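Side-chain contacts in Dps family protein (Staphylococcus aureus subsp. aureus, PDB 2D5K), which probably stores and oxidises iron inside a twelve-subunit ferritin-like shell and compacts the bacterial nucleoid, as Dps proteins do: residues B[3-6]-B[7-10]; B[46-49]-B[50-53]; B[74-77]-B[78-81]; B[138-141]-B[142-146]. All coordinates share one frame; numbering follows the deposited sequence.

Interaction 1: B[3-6]-B[7-10]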
loop_
_atom_site.group_PDB
_atom_site.type_symbol
_atom_site.label_atom_id
_atom_site.label_comp_id
_atom_site.label_asym_id
_atom_site.label_seq_id
_atom_site.Cartn_x
_atom_site.Cartn_y
_atom_site.Cartn_z
ATOM N N SER B 3 40.623 -24.484 -7.199
ATOM C CA SER B 3 40.231 -23.159 -7.662
ATOM C C SER B 3 40.488 -22.110 -6.583
ATOM O O SER B 3 40.446 -22.411 -5.389
ATOM C CB SER B 3 38.746 -23.153 -8.031
ATOM O OG SER B 3 38.451 -24.151 -8.995
ATOM N N ASN B 4 40.760 -20.880 -7.006
ATOM C CA ASN B 4 41.001 -19.791 -6.066
ATOM C C ASN B 4 40.000 -18.671 -6.318
ATOM O O ASN B 4 39.175 -18.763 -7.229
ATOM C CB ASN B 4 42.427 -19.252 -6.202
ATOM C CG ASN B 4 42.761 -18.841 -7.618
ATOM O OD1 ASN B 4 41.981 -18.159 -8.281
ATOM N ND2 ASN B 4 43.935 -19.248 -8.089
ATOM N N GLN B 5 40.079 -17.617 -5.515
ATOM C CA GLN B 5 39.161 -16.490 -5.638
ATOM C C GLN B 5 39.160 -15.898 -7.042
ATOM O O GLN B 5 38.107 -15.554 -7.579
ATOM C CB GLN B 5 39.520 -15.400 -4.627
ATOM C CG GLN B 5 38.495 -14.282 -4.564
ATOM C CD GLN B 5 37.157 -14.763 -4.040
ATOM O OE1 GLN B 5 36.969 -14.916 -2.834
ATOM N NE2 GLN B 5 36.223 -15.022 -4.949
ATOM N N GLN B 6 40.346 -15.780 -7.629
ATOM C CA GLN B 6 40.492 -15.228 -8.970
ATOM C C GLN B 6 39.677 -16.028 -9.983
ATOM O O GLN B 6 39.068 -15.458 -10.891
ATOM C CB GLN B 6 41.969 -15.224 -9.378
ATOM C CG GLN B 6 42.857 -14.311 -8.531
ATOM C CD GLN B 6 42.875 -14.690 -7.055
ATOM O OE1 GLN B 6 43.265 -15.800 -6.688
ATOM N NE2 GLN B 6 42.449 -13.763 -6.203
ATOM N N ASP B 7 39.676 -17.349 -9.832
ATOM C CA ASP B 7 38.924 -18.215 -10.732
ATOM C C ASP B 7 37.436 -17.918 -10.608
ATOM O O ASP B 7 36.702 -17.954 -11.596
ATOM C CB ASP B 7 39.162 -19.694 -10.402
ATOM C CG ASP B 7 40.591 -20.131 -10.660
ATOM O OD1 ASP B 7 41.165 -19.712 -11.684
ATOM O OD2 ASP B 7 41.132 -20.908 -9.843
ATOM N N VAL B 8 36.991 -17.635 -9.386
ATOM C CA VAL B 8 35.583 -17.337 -9.149
ATOM C C VAL B 8 35.211 -15.992 -9.770
ATOM O O VAL B 8 34.140 -15.851 -10.359
ATOM C CB VAL B 8 35.263 -17.317 -7.639
ATOM C CG1 VAL B 8 33.774 -17.083 -7.421
ATOM C CG2 VAL B 8 35.678 -18.643 -7.009
ATOM N N VAL B 9 36.093 -15.006 -9.641
ATOM C CA VAL B 9 35.826 -13.693 -10.222
ATOM C C VAL B 9 35.630 -13.835 -11.729
ATOM O O VAL B 9 34.782 -13.171 -12.323
ATOM C CB VAL B 9 36.982 -12.711 -9.943
ATOM C CG1 VAL B 9 36.793 -11.428 -10.752
ATOM C CG2 VAL B 9 37.023 -12.384 -8.460
ATOM N N LYS B 10 36.419 -14.712 -12.340
ATOM C CA LYS B 10 36.331 -14.965 -13.773
ATOM C C LYS B 10 34.933 -15.498 -14.104
ATOM O O LYS B 10 34.327 -15.106 -15.103
ATOM C CB LYS B 10 37.402 -15.983 -14.175
ATOM C CG LYS B 10 37.544 -16.232 -15.667
ATOM C CD LYS B 10 36.428 -17.106 -16.213
ATOM C CE LYS B 10 36.767 -17.599 -17.608
ATOM N NZ LYS B 10 38.044 -18.368 -17.601
#

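Interaction 2: B[46-49]-B[50-53]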
loop_
_atom_site.group_PDB
_atom_site.type_symbol
_atom_site.label_atom_id
_atom_site.label_comp_id
_atom_site.label_asym_id
_atom_site.label_seq_id
_atom_site.Cartn_x
_atom_site.Cartn_y
_atom_site.Cartn_z
ATOM N N GLU B 46 10.157 -8.173 -20.966
ATOM C CA GLU B 46 10.503 -7.070 -20.070
ATOM C C GLU B 46 10.789 -7.618 -18.676
ATOM O O GLU B 46 11.724 -7.184 -18.009
ATOM C CB GLU B 46 9.373 -6.039 -19.987
ATOM C CG GLU B 46 9.763 -4.822 -19.145
ATOM C CD GLU B 46 8.730 -3.713 -19.159
ATOM O OE1 GLU B 46 8.046 -3.539 -20.190
ATOM O OE2 GLU B 46 8.621 -2.996 -18.140
ATOM N N GLU B 47 9.982 -8.575 -18.235
ATOM C CA GLU B 47 10.194 -9.171 -16.921
ATOM C C GLU B 47 11.584 -9.797 -16.913
ATOM O O GLU B 47 12.313 -9.720 -15.922
ATOM C CB GLU B 47 9.131 -10.236 -16.640
ATOM C CG GLU B 47 7.699 -9.728 -16.818
ATOM C CD GLU B 47 6.647 -10.757 -16.431
ATOM O OE1 GLU B 47 6.836 -11.954 -16.735
ATOM O OE2 GLU B 47 5.622 -10.364 -15.835
ATOM N N LEU B 48 11.954 -10.405 -18.035
ATOM C CA LEU B 48 13.260 -11.032 -18.155
ATOM C C LEU B 48 14.416 -10.037 -18.141
ATOM O O LEU B 48 15.423 -10.288 -17.477
ATOM C CB LEU B 48 13.325 -11.891 -19.426
ATOM C CG LEU B 48 12.464 -13.158 -19.354
ATOM C CD1 LEU B 48 12.417 -13.839 -20.712
ATOM C CD2 LEU B 48 13.039 -14.098 -18.295
ATOM N N TYR B 49 14.314 -8.917 -18.856
ATOM C CA TYR B 49 15.448 -8.011 -18.795
ATOM C C TYR B 49 15.524 -7.294 -17.452
ATOM O O TYR B 49 16.608 -6.914 -17.024
ATOM C CB TYR B 49 15.519 -7.030 -19.992
ATOM C CG TYR B 49 14.397 -6.031 -20.229
ATOM C CD1 TYR B 49 14.061 -5.059 -19.280
ATOM C CD2 TYR B 49 13.745 -5.995 -21.461
ATOM C CE1 TYR B 49 13.102 -4.067 -19.571
ATOM C CE2 TYR B 49 12.793 -5.020 -21.757
ATOM C CZ TYR B 49 12.477 -4.060 -20.815
ATOM O OH TYR B 49 11.537 -3.102 -21.136
ATOM N N ASN B 50 14.394 -7.137 -16.768
ATOM C CA ASN B 50 14.437 -6.504 -15.451
ATOM C C ASN B 50 15.177 -7.465 -14.518
ATOM O O ASN B 50 15.954 -7.047 -13.655
ATOM C CB ASN B 50 13.028 -6.238 -14.914
ATOM C CG ASN B 50 12.383 -5.017 -15.546
ATOM O OD1 ASN B 50 13.072 -4.100 -15.996
ATOM N ND2 ASN B 50 11.054 -4.993 -15.566
ATOM N N GLU B 51 14.946 -8.759 -14.704
ATOM C CA GLU B 51 15.613 -9.758 -13.886
ATOM C C GLU B 51 17.096 -9.794 -14.244
ATOM O O GLU B 51 17.950 -9.956 -13.374
ATOM C CB GLU B 51 14.972 -11.128 -14.102
ATOM C CG GLU B 51 15.710 -12.275 -13.450
ATOM C CD GLU B 51 14.844 -13.512 -13.321
ATOM O OE1 GLU B 51 14.022 -13.761 -14.227
ATOM O OE2 GLU B 51 14.990 -14.240 -12.315
ATOM N N ALA B 52 17.399 -9.631 -15.528
ATOM C CA ALA B 52 18.783 -9.634 -15.985
ATOM C C ALA B 52 19.562 -8.505 -15.323
ATOM O O ALA B 52 20.707 -8.692 -14.902
ATOM C CB ALA B 52 18.839 -9.481 -17.503
ATOM N N SER B 53 18.943 -7.330 -15.235
ATOM C CA SER B 53 19.605 -6.179 -14.624
ATOM C C SER B 53 19.909 -6.455 -13.155
ATOM O O SER B 53 20.942 -6.028 -12.644
ATOM C CB SER B 53 18.735 -4.920 -14.756
ATOM O OG SER B 53 17.509 -5.051 -14.052
#

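Interaction 3: B[74-77]-B[78-81]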
loop_
_atom_site.group_PDB
_atom_site.type_symbol
_atom_site.label_atom_id
_atom_site.label_comp_id
_atom_site.label_asym_id
_atom_site.label_seq_id
_atom_site.Cartn_x
_atom_site.Cartn_y
_atom_site.Cartn_z
ATOM N N LEU B 74 30.573 -2.104 -22.206
ATOM C CA LEU B 74 29.838 -2.964 -23.126
ATOM C C LEU B 74 30.802 -3.707 -24.044
ATOM O O LEU B 74 30.569 -4.860 -24.419
ATOM C CB LEU B 74 28.865 -2.121 -23.951
ATOM C CG LEU B 74 27.811 -1.390 -23.112
ATOM C CD1 LEU B 74 27.016 -0.436 -23.990
ATOM C CD2 LEU B 74 26.886 -2.410 -22.455
ATOM N N THR B 75 31.893 -3.043 -24.402
ATOM C CA THR B 75 32.890 -3.649 -25.271
ATOM C C THR B 75 33.443 -4.919 -24.627
ATOM O O THR B 75 33.582 -5.950 -25.285
ATOM C CB THR B 75 34.053 -2.674 -25.540
ATOM O OG1 THR B 75 33.531 -1.445 -26.062
ATOM C CG2 THR B 75 35.029 -3.274 -26.546
ATOM N N GLU B 76 33.758 -4.842 -23.337
ATOM C CA GLU B 76 34.291 -5.995 -22.618
ATOM C C GLU B 76 33.233 -7.093 -22.509
ATOM O O GLU B 76 33.536 -8.276 -22.674
ATOM C CB GLU B 76 34.767 -5.577 -21.221
ATOM C CG GLU B 76 36.031 -4.717 -21.228
ATOM C CD GLU B 76 36.337 -4.106 -19.870
ATOM O OE1 GLU B 76 35.544 -3.262 -19.401
ATOM O OE2 GLU B 76 37.372 -4.471 -19.272
ATOM N N CYS B 77 31.991 -6.701 -22.241
ATOM C CA CYS B 77 30.909 -7.671 -22.127
ATOM C C CYS B 77 30.727 -8.457 -23.428
ATOM O O CYS B 77 30.582 -9.680 -23.408
ATOM C CB CYS B 77 29.603 -6.967 -21.749
ATOM S SG CYS B 77 29.538 -6.369 -20.032
ATOM N N LEU B 78 30.742 -7.757 -24.559
ATOM C CA LEU B 78 30.583 -8.411 -25.853
ATOM C C LEU B 78 31.708 -9.407 -26.114
ATOM O O LEU B 78 31.520 -10.398 -26.816
ATOM C CB LEU B 78 30.554 -7.370 -26.978
ATOM C CG LEU B 78 29.303 -6.494 -27.082
ATOM C CD1 LEU B 78 29.548 -5.342 -28.052
ATOM C CD2 LEU B 78 28.128 -7.340 -27.548
ATOM N N GLU B 79 32.877 -9.145 -25.537
ATOM C CA GLU B 79 34.025 -10.024 -25.726
ATOM C C GLU B 79 33.909 -11.339 -24.955
ATOM O O GLU B 79 34.246 -12.400 -25.475
ATOM C CB GLU B 79 35.315 -9.312 -25.299
ATOM C CG GLU B 79 35.514 -7.940 -25.922
ATOM C CD GLU B 79 36.837 -7.301 -25.532
ATOM O OE1 GLU B 79 37.184 -7.319 -24.329
ATOM O OE2 GLU B 79 37.525 -6.772 -26.430
ATOM N N GLN B 80 33.423 -11.269 -23.721
ATOM C CA GLN B 80 33.316 -12.460 -22.881
ATOM C C GLN B 80 32.011 -13.250 -23.003
ATOM O O GLN B 80 32.007 -14.474 -22.869
ATOM C CB GLN B 80 33.512 -12.072 -21.413
ATOM C CG GLN B 80 34.719 -11.187 -21.144
ATOM C CD GLN B 80 34.865 -10.845 -19.673
ATOM O OE1 GLN B 80 35.646 -9.968 -19.300
ATOM N NE2 GLN B 80 34.116 -11.543 -18.826
ATOM N N SER B 81 30.912 -12.549 -23.251
ATOM C CA SER B 81 29.592 -13.172 -23.344
ATOM C C SER B 81 29.417 -14.353 -24.300
ATOM O O SER B 81 29.879 -14.317 -25.442
ATOM C CB SER B 81 28.553 -12.107 -23.704
ATOM O OG SER B 81 27.265 -12.685 -23.843
#

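Interaction 4: B[138-141]-B[142-146]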
loop_
_atom_site.group_PDB
_atom_site.type_symbol
_atom_site.label_atom_id
_atom_site.label_comp_id
_atom_site.label_asym_id
_atom_site.label_seq_id
_atom_site.Cartn_x
_atom_site.Cartn_y
_atom_site.Cartn_z
ATOM N N LYS B 138 14.042 -22.555 -14.507
ATOM C CA LYS B 138 12.593 -22.399 -14.429
ATOM C C LYS B 138 12.082 -21.730 -15.701
ATOM O O LYS B 138 11.130 -22.201 -16.324
ATOM C CB LYS B 138 12.233 -21.558 -13.204
ATOM C CG LYS B 138 10.747 -21.415 -12.948
ATOM C CD LYS B 138 10.513 -20.652 -11.647
ATOM C CE LYS B 138 9.033 -20.560 -11.309
ATOM N NZ LYS B 138 8.803 -19.788 -10.046
ATOM N N HIS B 139 12.719 -20.629 -16.086
ATOM C CA HIS B 139 12.321 -19.921 -17.299
ATOM C C HIS B 139 12.476 -20.823 -18.518
ATOM O O HIS B 139 11.639 -20.814 -19.418
ATOM C CB HIS B 139 13.185 -18.676 -17.512
ATOM C CG HIS B 139 12.900 -17.564 -16.553
ATOM N ND1 HIS B 139 11.646 -17.012 -16.404
ATOM C CD2 HIS B 139 13.716 -16.883 -15.716
ATOM C CE1 HIS B 139 11.703 -16.036 -15.515
ATOM N NE2 HIS B 139 12.947 -15.937 -15.084
ATOM N N ASN B 140 13.553 -21.600 -18.547
ATOM C CA ASN B 140 13.795 -22.472 -19.686
ATOM C C ASN B 140 12.678 -23.498 -19.836
ATOM O O ASN B 140 12.260 -23.803 -20.951
ATOM C CB ASN B 140 15.153 -23.162 -19.555
ATOM C CG ASN B 140 15.762 -23.494 -20.905
ATOM O OD1 ASN B 140 15.208 -23.141 -21.948
ATOM N ND2 ASN B 140 16.905 -24.166 -20.892
ATOM N N TRP B 141 12.185 -24.030 -18.720
ATOM C CA TRP B 141 11.089 -24.987 -18.795
ATOM C C TRP B 141 9.894 -24.284 -19.441
ATOM O O TRP B 141 9.220 -24.850 -20.299
ATOM C CB TRP B 141 10.707 -25.502 -17.398
ATOM C CG TRP B 141 9.247 -25.839 -17.276
ATOM C CD1 TRP B 141 8.540 -26.730 -18.039
ATOM C CD2 TRP B 141 8.296 -25.215 -16.405
ATOM N NE1 TRP B 141 7.208 -26.688 -17.706
ATOM C CE2 TRP B 141 7.030 -25.767 -16.707
ATOM C CE3 TRP B 141 8.391 -24.240 -15.402
ATOM C CZ2 TRP B 141 5.863 -25.371 -16.041
ATOM C CZ3 TRP B 141 7.228 -23.849 -14.740
ATOM C CH2 TRP B 141 5.983 -24.414 -15.064
ATOM N N MET B 142 9.634 -23.046 -19.030
ATOM C CA MET B 142 8.521 -22.296 -19.604
ATOM C C MET B 142 8.726 -22.063 -21.106
ATOM O O MET B 142 7.787 -22.222 -21.887
ATOM C CB MET B 142 8.346 -20.956 -18.878
ATOM C CG MET B 142 8.040 -21.112 -17.396
ATOM S SD MET B 142 7.723 -19.532 -16.591
ATOM C CE MET B 142 7.249 -20.090 -14.950
ATOM N N PHE B 143 9.941 -21.696 -21.513
ATOM C CA PHE B 143 10.218 -21.471 -22.934
ATOM C C PHE B 143 9.953 -22.750 -23.722
ATOM O O PHE B 143 9.285 -22.725 -24.760
ATOM C CB PHE B 143 11.679 -21.064 -23.179
ATOM C CG PHE B 143 12.085 -19.778 -22.512
ATOM C CD1 PHE B 143 11.169 -18.748 -22.320
ATOM C CD2 PHE B 143 13.403 -19.589 -22.101
ATOM C CE1 PHE B 143 11.558 -17.545 -21.725
ATOM C CE2 PHE B 143 13.804 -18.387 -21.504
ATOM C CZ PHE B 143 12.876 -17.365 -21.317
ATOM N N LYS B 144 10.489 -23.863 -23.232
ATOM C CA LYS B 144 10.310 -25.147 -23.906
ATOM C C LYS B 144 8.849 -25.567 -23.974
ATOM O O LYS B 144 8.428 -26.202 -24.940
ATOM C CB LYS B 144 11.128 -26.231 -23.207
ATOM C CG LYS B 144 12.632 -26.017 -23.303
ATOM C CD LYS B 144 13.380 -27.092 -22.528
ATOM C CE LYS B 144 14.883 -26.897 -22.608
ATOM N NZ LYS B 144 15.599 -27.978 -21.867
ATOM N N SER B 145 8.075 -25.214 -22.952
ATOM C CA SER B 145 6.657 -25.557 -22.941
ATOM C C SER B 145 5.942 -24.715 -23.993
ATOM O O SER B 145 5.095 -25.216 -24.734
ATOM C CB SER B 145 6.055 -25.304 -21.553
ATOM O OG SER B 145 6.598 -26.208 -20.604
ATOM N N TYR B 146 6.292 -23.435 -24.061
ATOM C CA TYR B 146 5.696 -22.531 -25.040
ATOM C C TYR B 146 5.986 -23.046 -26.453
ATOM O O TYR B 146 5.133 -22.982 -27.340
ATOM C CB TYR B 146 6.285 -21.124 -24.881
ATOM C CG TYR B 146 5.885 -20.153 -25.972
ATOM C CD1 TYR B 146 4.725 -19.390 -25.864
ATOM C CD2 TYR B 146 6.660 -20.014 -27.126
ATOM C CE1 TYR B 146 4.344 -18.510 -26.880
ATOM C CE2 TYR B 146 6.287 -19.139 -28.146
ATOM C CZ TYR B 146 5.129 -18.391 -28.015
ATOM O OH TYR B 146 4.754 -17.532 -29.022
#

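Interaction 1: B[3-6]-B[7-10]
The carboxylate of D7 reaches back over the first turn of helix 5-32 and closes on N4, the residue just ahead of the helix. Starting at its root, D7 CB lies 3.3 Å from N4 O. With CG anti to its own carbonyl carbon (chi1 -66°), the chain folds back toward the N-terminus, and CG comes 3.4 Å from N4 OD1. At the tip, OD2 accepts the backbone N-H of N4 at 2.9 Å, a fairly straight bond at 161°; the donor comes in on the anti side, tilted from the carboxylate plane. The same OD2 touches S3 CA at 3.3 Å.

N4 OD1 in turn accepts D7 N at 2.9 Å, nearly along the C=O axis. These two reciprocal bonds make a capping box with N4 as the N-cap, here at the start of the first long helix of a ferritin-like four-helix bundle. The amide and carboxylate planes are only 11° apart, although the two side chains cross at about a right angle.

The V8 N to N4 O bond opens the i to i+4 series, which V9 N to Q5 O and K10 N to Q6 O carry on. Q5 is bent at chi2, which carries NE2 to 3.7 Å from V8 CB; that nitrogen is hydrogen-bonded to D122 OD2. V8 also packs on A120 of helix 92-120, while D7 and S3 both touch I116.

Interaction 2: B[46-49]-B[50-53]
Y49 and N50 are brought alongside each other by different first torsions: Y49 CG sits between its backbone N and carbonyl carbon (chi1 62°), whereas N50 CG is anti to its carbonyl carbon (chi1 -78°). Both side chains then point the same way, with ring and amide planes almost perpendicular at 87°. N50 OD1 lies 3.6 Å from both Y49 CD1 and Y49 CE1. One turn back, E46 CA rests over one face of the ring, 3.5 Å above its plane and toward the rim.

N50 also folds over E46. Its ND2 is 3.8 Å from E46 CG, a van der Waals approach, and the E46 carbonyl oxygen takes the backbone N of N50 instead, at 2.9 Å.

All this lies on helix 38-65 of the four-helix bundle. Y49 stacks on H27 and meets H30 edge-to-face, both from helix 5-32, and packs on D57 of a second subunit. On another side, L48 CD2 is 4.2 Å from E51 OE1. Between 46-49 and 50-53, then, side chains only pack and the four bonds are backbone ones; within 50-53 the exception is S53 OG, whose hydroxyl bonds to N50 O at 2.6 Å. The E51 carboxylate is bonded across to S135 and H139 of helix 123-147, where a histidine partner would probably stabilise its negative charge.

Interaction 3: B[74-77]-B[78-81]
L74 opens the short helix 74-80, which lies in the connection between the second and third long helices of the ferritin-like bundle. Its carbonyl oxygen accepts L78 N at 2.9 Å, and the L78 side chain bends over the same oxygen, with CG 3.4 Å from L74 O. Both leucines pack on a second subunit, L74 on its T24 and L78 on its T75.

T75 turns its hydroxyl outward to E85 of the second subunit. E76 comes next, its OE1 bonded to T73 just before the helix. The E79 side chain one turn on is less surely placed; as modelled, its OE1 stays 5.8 Å from E76 OE2, a spacing at which like charges would probably repel only mildly. E76 O accepts Q80 N, while Q80 CG, anti to its carbonyl carbon (chi1 -48°), passes 3.5 Å from that oxygen.

C77 faces the bundle, touching T20 of helix 5-32. Its carbonyl takes the last bond of this turn, from S81 N at 2.9 Å with an N-H...O angle of 162°, and S81 CB sits 3.2 Å from C77 O.

Interaction 4: B[138-141]-B[142-146]
Successive i to i+4 bonds run from K138-M142 through W141-S145, keeping this part of helix 123-147 regular. W141 and M142 are neighbours whose side chains meet: M142 CG lies over one face of the indole, 4.2 Å from the centroid of the six-membered ring, a CH-pi contact. The extended methionine chain (chi2 -176°) then carries SD obliquely past the ring in a Met-aromatic contact and puts CE 3.8 Å from W141 CZ3. That methyl also lies 4.1 Å from K138 CE, the two chains running side by side.

S145 grips W141 O twice, through N at 2.9 Å and OG at 3.0 Å, from opposite faces of the carbonyl plane. On another side of the helix, H139 O sits over the F143 ring, 3.3 Å above its plane, and N140 meets the K144 chain at CE, 3.8 Å from ND2.

W141 also meets H42 and W31 of a third subunit, and M142 packs on F38 of that subunit. The W141 and M142 face therefore packs between subunits, where S145 adds backbone hydrogen bonds, while the buried N140 amide, bonded to S100 and T104, holds the helix to 92-120.

Interaction 1 is a surface contact at one end of the chain, where polar groups close a helix start; interactions 2, 3 and 4 are partly buried and each also touches another subunit. Only interactions 2 and 4 meet directly, joining helices 38-65 and 123-147: beside the polar link from E51, L48 packs on F143 and H139. Interactions 2 and 3 both face the second subunit, one through the Y49 ring and S53, the other through leucines and a threonine hydroxyl. Interaction 4, about 31 Å from interaction 1 between centres, lies on the opposite side of the chain's centre and brings aromatic and sulfur packing instead of capping bonds.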